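Local coordinates for glycosyl hydrolase family 2, TIM barrel domain protein (Parabacteroides merdae ATCC 43184, PDB 6DXU) that probably hydrolyses beta-glucuronides as a glycoside hydrolase family 2 beta-glucuronidase of a human gut bacterium, at residues V68-V80 with D183-N195. Sequence-based numbering, arbitrary orientation.
With NA (sodium ion), chain N.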
loop_
_atom_site.group_PDB
_atom_site.type_symbol
_atom_site.label_atom_id
_atom_site.label_comp_id
_atom_site.label_asym_id
_atom_site.label_seq_id
_atom_site.Cartn_x
_atom_site.Cartn_y
_atom_site.Cartn_z
ATOM N N VAL D 68 -23.337 27.351 -9.354
ATOM C CA VAL D 68 -23.155 28.026 -8.070
ATOM C C VAL D 68 -22.140 29.155 -8.222
ATOM O O VAL D 68 -21.326 29.176 -9.146
ATOM C CB VAL D 68 -22.700 27.050 -6.952
ATOM C CG1 VAL D 68 -23.762 25.997 -6.690
ATOM C CG2 VAL D 68 -21.347 26.402 -7.278
ATOM N N THR D 69 -22.218 30.113 -7.302
ATOM C CA THR D 69 -21.216 31.157 -7.121
ATOM C C THR D 69 -20.463 30.848 -5.835
ATOM O O THR D 69 -21.090 30.606 -4.803
ATOM C CB THR D 69 -21.881 32.546 -7.025
ATOM O OG1 THR D 69 -22.612 32.804 -8.230
ATOM C CG2 THR D 69 -20.844 33.647 -6.837
ATOM N N LEU D 70 -19.107 30.886 -5.883
ATOM C CA LEU D 70 -18.366 30.618 -4.656
ATOM C C LEU D 70 -18.235 31.899 -3.839
ATOM O O LEU D 70 -18.295 33.003 -4.388
ATOM C CB LEU D 70 -16.969 30.058 -4.979
ATOM C CG LEU D 70 -16.856 28.740 -5.742
ATOM C CD1 LEU D 70 -15.378 28.280 -5.767
ATOM C CD2 LEU D 70 -17.745 27.693 -5.114
ATOM N N PRO D 71 -18.075 31.799 -2.508
ATOM C CA PRO D 71 -17.985 30.582 -1.697
ATOM C C PRO D 71 -19.322 29.851 -1.583
ATOM O O PRO D 71 -20.387 30.447 -1.741
ATOM C CB PRO D 71 -17.518 31.095 -0.339
ATOM C CG PRO D 71 -18.053 32.486 -0.270
ATOM C CD PRO D 71 -17.980 33.020 -1.690
ATOM N N HIS D 72 -19.236 28.553 -1.332
ATOM C CA HIS D 72 -20.386 27.666 -1.360
ATOM C C HIS D 72 -20.225 26.613 -0.285
ATOM O O HIS D 72 -19.116 26.109 -0.063
ATOM C CB HIS D 72 -20.509 26.979 -2.721
ATOM C CG HIS D 72 -21.589 25.938 -2.776
ATOM N ND1 HIS D 72 -21.352 24.600 -2.551
ATOM C CD2 HIS D 72 -22.914 26.049 -3.029
ATOM C CE1 HIS D 72 -22.482 23.927 -2.684
ATOM N NE2 HIS D 72 -23.449 24.786 -2.961
ATOM N N CYS D 73 -21.341 26.247 0.343
ATOM C CA CYS D 73 -21.356 25.210 1.367
ATOM C C CYS D 73 -22.410 24.167 1.015
ATOM O O CYS D 73 -23.534 24.524 0.623
ATOM C CB CYS D 73 -21.628 25.827 2.747
ATOM S SG CYS D 73 -21.678 24.608 4.071
ATOM N N PHE D 74 -22.038 22.877 1.138
ATOM C CA PHE D 74 -22.979 21.788 0.871
ATOM C C PHE D 74 -24.279 21.965 1.636
ATOM O O PHE D 74 -25.334 21.499 1.192
ATOM C CB PHE D 74 -22.419 20.424 1.305
ATOM C CG PHE D 74 -21.193 19.947 0.566
ATOM C CD1 PHE D 74 -20.695 20.608 -0.538
ATOM C CD2 PHE D 74 -20.567 18.769 0.981
ATOM C CE1 PHE D 74 -19.571 20.123 -1.203
ATOM C CE2 PHE D 74 -19.452 18.270 0.312
ATOM C CZ PHE D 74 -18.956 18.951 -0.778
ATOM N N ASN D 75 -24.209 22.594 2.808
ATOM C CA ASN D 75 -25.241 22.519 3.831
ATOM C C ASN D 75 -25.972 23.839 4.019
ATOM O O ASN D 75 -26.537 24.079 5.091
ATOM C CB ASN D 75 -24.601 22.083 5.141
ATOM C CG ASN D 75 -23.749 20.844 4.964
ATOM O OD1 ASN D 75 -22.515 20.901 5.009
ATOM N ND2 ASN D 75 -24.405 19.719 4.744
ATOM N N ALA D 76 -25.960 24.695 2.995
ATOM C CA ALA D 76 -26.584 26.014 3.106
ATOM C C ALA D 76 -28.030 25.907 3.547
ATOM O O ALA D 76 -28.526 26.766 4.288
ATOM C CB ALA D 76 -26.490 26.748 1.769
ATOM N N GLU D 77 -28.716 24.860 3.113
ATOM C CA GLU D 77 -30.105 24.649 3.476
ATOM C C GLU D 77 -30.327 23.467 4.405
ATOM O O GLU D 77 -31.144 23.571 5.335
ATOM C CB GLU D 77 -30.939 24.494 2.199
ATOM C CG GLU D 77 -32.412 24.539 2.432
ATOM C CD GLU D 77 -33.176 25.077 1.225
ATOM O OE1 GLU D 77 -32.588 25.146 0.118
ATOM O OE2 GLU D 77 -34.371 25.415 1.389
ATOM N N ASP D 78 -29.631 22.339 4.206
ATOM C CA ASP D 78 -30.029 21.147 4.943
ATOM C C ASP D 78 -29.534 21.139 6.390
ATOM O O ASP D 78 -30.007 20.310 7.178
ATOM C CB ASP D 78 -29.596 19.865 4.197
ATOM C CG ASP D 78 -28.077 19.595 4.222
ATOM O OD1 ASP D 78 -27.275 20.348 4.811
ATOM O OD2 ASP D 78 -27.685 18.562 3.637
ATOM N N ALA D 79 -28.629 22.046 6.776
ATOM C CA ALA D 79 -28.219 22.095 8.182
ATOM C C ALA D 79 -29.384 22.488 9.083
ATOM O O ALA D 79 -29.524 21.959 10.189
ATOM C CB ALA D 79 -27.054 23.063 8.371
ATOM N N VAL D 80 -30.237 23.405 8.629
ATOM C CA VAL D 80 -31.368 23.853 9.440
ATOM C C VAL D 80 -32.695 23.314 8.946
ATOM O O VAL D 80 -33.707 23.477 9.649
ATOM C CB VAL D 80 -31.430 25.395 9.538
ATOM C CG1 VAL D 80 -30.225 25.928 10.297
ATOM C CG2 VAL D 80 -31.523 26.040 8.152
ATOM N N ASP D 183 -21.058 20.446 19.096
ATOM C CA ASP D 183 -22.282 21.252 18.992
ATOM C C ASP D 183 -22.212 22.244 17.837
ATOM O O ASP D 183 -22.585 23.411 17.984
ATOM C CB ASP D 183 -22.521 21.962 20.326
ATOM C CG ASP D 183 -23.893 22.668 20.416
ATOM O OD1 ASP D 183 -24.889 22.193 19.817
ATOM O OD2 ASP D 183 -23.960 23.722 21.088
ATOM N N PHE D 184 -21.713 21.817 16.676
ATOM C CA PHE D 184 -21.733 22.651 15.476
ATOM C C PHE D 184 -21.611 21.727 14.275
ATOM O O PHE D 184 -21.176 20.581 14.399
ATOM C CB PHE D 184 -20.623 23.724 15.475
ATOM C CG PHE D 184 -19.201 23.177 15.474
ATOM C CD1 PHE D 184 -18.554 22.886 16.668
ATOM C CD2 PHE D 184 -18.510 22.992 14.284
ATOM C CE1 PHE D 184 -17.254 22.403 16.673
ATOM C CE2 PHE D 184 -17.199 22.492 14.277
ATOM C CZ PHE D 184 -16.578 22.198 15.475
ATOM N N ASN D 185 -22.023 22.230 13.115
ATOM C CA ASN D 185 -21.952 21.442 11.893
ATOM C C ASN D 185 -20.525 21.362 11.389
ATOM O O ASN D 185 -19.823 22.378 11.318
ATOM C CB ASN D 185 -22.819 22.055 10.800
ATOM C CG ASN D 185 -24.279 22.051 11.161
ATOM O OD1 ASN D 185 -24.872 21.001 11.341
ATOM N ND2 ASN D 185 -24.860 23.226 11.272
ATOM N N ILE D 186 -20.123 20.156 10.996
ATOM C CA ILE D 186 -18.836 19.932 10.337
ATOM C C ILE D 186 -19.119 20.065 8.846
ATOM O O ILE D 186 -19.443 19.095 8.146
ATOM C CB ILE D 186 -18.232 18.586 10.710
ATOM C CG1 ILE D 186 -18.151 18.491 12.236
ATOM C CG2 ILE D 186 -16.825 18.442 10.098
ATOM C CD1 ILE D 186 -17.644 17.141 12.724
ATOM N N TYR D 187 -19.019 21.287 8.366
ATOM C CA TYR D 187 -19.561 21.655 7.068
ATOM C C TYR D 187 -18.685 21.142 5.933
ATOM O O TYR D 187 -17.500 20.837 6.109
ATOM C CB TYR D 187 -19.678 23.169 6.977
ATOM C CG TYR D 187 -20.909 23.763 7.611
ATOM C CD1 TYR D 187 -22.181 23.233 7.351
ATOM C CD2 TYR D 187 -20.819 24.911 8.405
ATOM C CE1 TYR D 187 -23.330 23.820 7.902
ATOM C CE2 TYR D 187 -21.970 25.515 8.957
ATOM C CZ TYR D 187 -23.208 24.961 8.700
ATOM O OH TYR D 187 -24.337 25.536 9.232
ATOM N N GLY D 188 -19.272 21.072 4.742
ATOM C CA GLY D 188 -18.560 20.616 3.563
ATOM C C GLY D 188 -18.581 21.667 2.472
ATOM O O GLY D 188 -19.528 22.454 2.372
ATOM N N GLY D 189 -17.515 21.694 1.672
ATOM C CA GLY D 189 -17.487 22.441 0.429
ATOM C C GLY D 189 -16.455 23.557 0.420
ATOM O O GLY D 189 -15.687 23.755 1.362
ATOM N N LEU D 190 -16.464 24.301 -0.690
ATOM C CA LEU D 190 -15.536 25.413 -0.915
ATOM C C LEU D 190 -16.106 26.669 -0.257
ATOM O O LEU D 190 -16.487 27.650 -0.905
ATOM C CB LEU D 190 -15.298 25.610 -2.411
ATOM C CG LEU D 190 -14.481 24.504 -3.108
ATOM C CD1 LEU D 190 -14.414 24.693 -4.642
ATOM C CD2 LEU D 190 -13.073 24.414 -2.530
ATOM N N TYR D 191 -16.170 26.621 1.077
ATOM C CA TYR D 191 -16.948 27.609 1.812
ATOM C C TYR D 191 -16.148 28.841 2.230
ATOM O O TYR D 191 -16.729 29.766 2.811
ATOM C CB TYR D 191 -17.618 26.972 3.036
ATOM C CG TYR D 191 -16.764 26.071 3.918
ATOM C CD1 TYR D 191 -17.237 24.821 4.329
ATOM C CD2 TYR D 191 -15.545 26.502 4.424
ATOM C CE1 TYR D 191 -16.481 24.008 5.190
ATOM C CE2 TYR D 191 -14.778 25.702 5.269
ATOM C CZ TYR D 191 -15.252 24.460 5.654
ATOM O OH TYR D 191 -14.492 23.675 6.498
ATOM N N ARG D 192 -14.849 28.892 1.940
ATOM C CA ARG D 192 -14.095 30.136 2.000
ATOM C C ARG D 192 -13.498 30.369 0.622
ATOM O O ARG D 192 -13.383 29.439 -0.175
ATOM C CB ARG D 192 -12.965 30.102 3.044
ATOM C CG ARG D 192 -13.431 29.926 4.479
ATOM C CD ARG D 192 -12.246 30.135 5.420
ATOM N NE ARG D 192 -12.543 29.645 6.766
ATOM C CZ ARG D 192 -11.633 29.140 7.588
ATOM N NH1 ARG D 192 -10.367 29.049 7.197
ATOM N NH2 ARG D 192 -11.995 28.723 8.793
ATOM N N TYR D 193 -13.125 31.618 0.353
ATOM C CA TYR D 193 -12.652 31.998 -0.971
ATOM C C TYR D 193 -11.540 31.092 -1.459
ATOM O O TYR D 193 -10.614 30.747 -0.718
ATOM C CB TYR D 193 -12.130 33.431 -0.975
ATOM C CG TYR D 193 -13.214 34.466 -0.814
ATOM C CD1 TYR D 193 -14.245 34.576 -1.750
ATOM C CD2 TYR D 193 -13.230 35.310 0.283
ATOM C CE1 TYR D 193 -15.251 35.522 -1.598
ATOM C CE2 TYR D 193 -14.241 36.272 0.438
ATOM C CZ TYR D 193 -15.236 36.368 -0.502
ATOM O OH TYR D 193 -16.241 37.309 -0.352
ATOM N N LEU D 194 -11.614 30.772 -2.739
ATOM C CA LEU D 194 -10.553 30.090 -3.455
ATOM C C LEU D 194 -9.945 31.118 -4.393
ATOM O O LEU D 194 -10.656 31.693 -5.222
ATOM C CB LEU D 194 -11.105 28.888 -4.230
ATOM C CG LEU D 194 -10.175 28.238 -5.269
ATOM C CD1 LEU D 194 -8.855 27.797 -4.620
ATOM C CD2 LEU D 194 -10.866 27.046 -5.946
ATOM N N ASN D 195 -8.642 31.327 -4.278
ATOM C CA ASN D 195 -7.964 32.389 -5.003
ATOM C C ASN D 195 -7.058 31.789 -6.061
ATOM O O ASN D 195 -6.341 30.813 -5.801
ATOM C CB ASN D 195 -7.117 33.259 -4.069
ATOM C CG ASN D 195 -7.896 33.758 -2.870
ATOM O OD1 ASN D 195 -8.745 34.633 -3.008
ATOM N ND2 ASN D 195 -7.615 33.202 -1.688
HETATM NA NA NA N . -31.117 19.419 9.522
HETATM O O HOH W 1 -27.546 20.399 11.280
HETATM O O HOH W 2 -28.858 18.240 10.681
#
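N185 meets A79 where two loops of the family 2 sugar-binding domain, a beta-sandwich, run antiparallel. Its ND2 lies 3.6 Å from A79 CB and is hydrogen-bonded to S597. Water 1 joins N185 OD1 to A79 O. The neighbouring D78 O binds a sodium ion together with D81 and V84. Y187 comes next. Its ring edge faces A79 CB and N75 OD1, and its OH bonds to D335. C73 SG sits obliquely to this ring, 4.1 Å from the centroid. SG is anti to the backbone N of C73 (chi1 180°), which turns it to Y187 and lets it accept the N-H of N75. G188 is gripped at both ends. Its N donates to N75 OD1 at 3.3 Å, nearly along the C=O axis. N75 ND2 holds the amide from the other end by a bond to D78 OD1. G188 O takes the N-H of F74 at 2.8 Å, from above the carbonyl plane. The F74 ring lies over the G188-G189 backbone, with both CA atoms in CH-pi contact with one face. L190 centres an inverse gamma turn. Its O accepts H72 N in a nearly straight bond (170°), while its CD1 packs on L70 CD1. L190 also touches strand 162-169. Y191 lays its CB against H72 O, and its OH reaches G134. P71, after a cis peptide bond, lies beside Y193, with CD 3.7 Å from Y193 CE1.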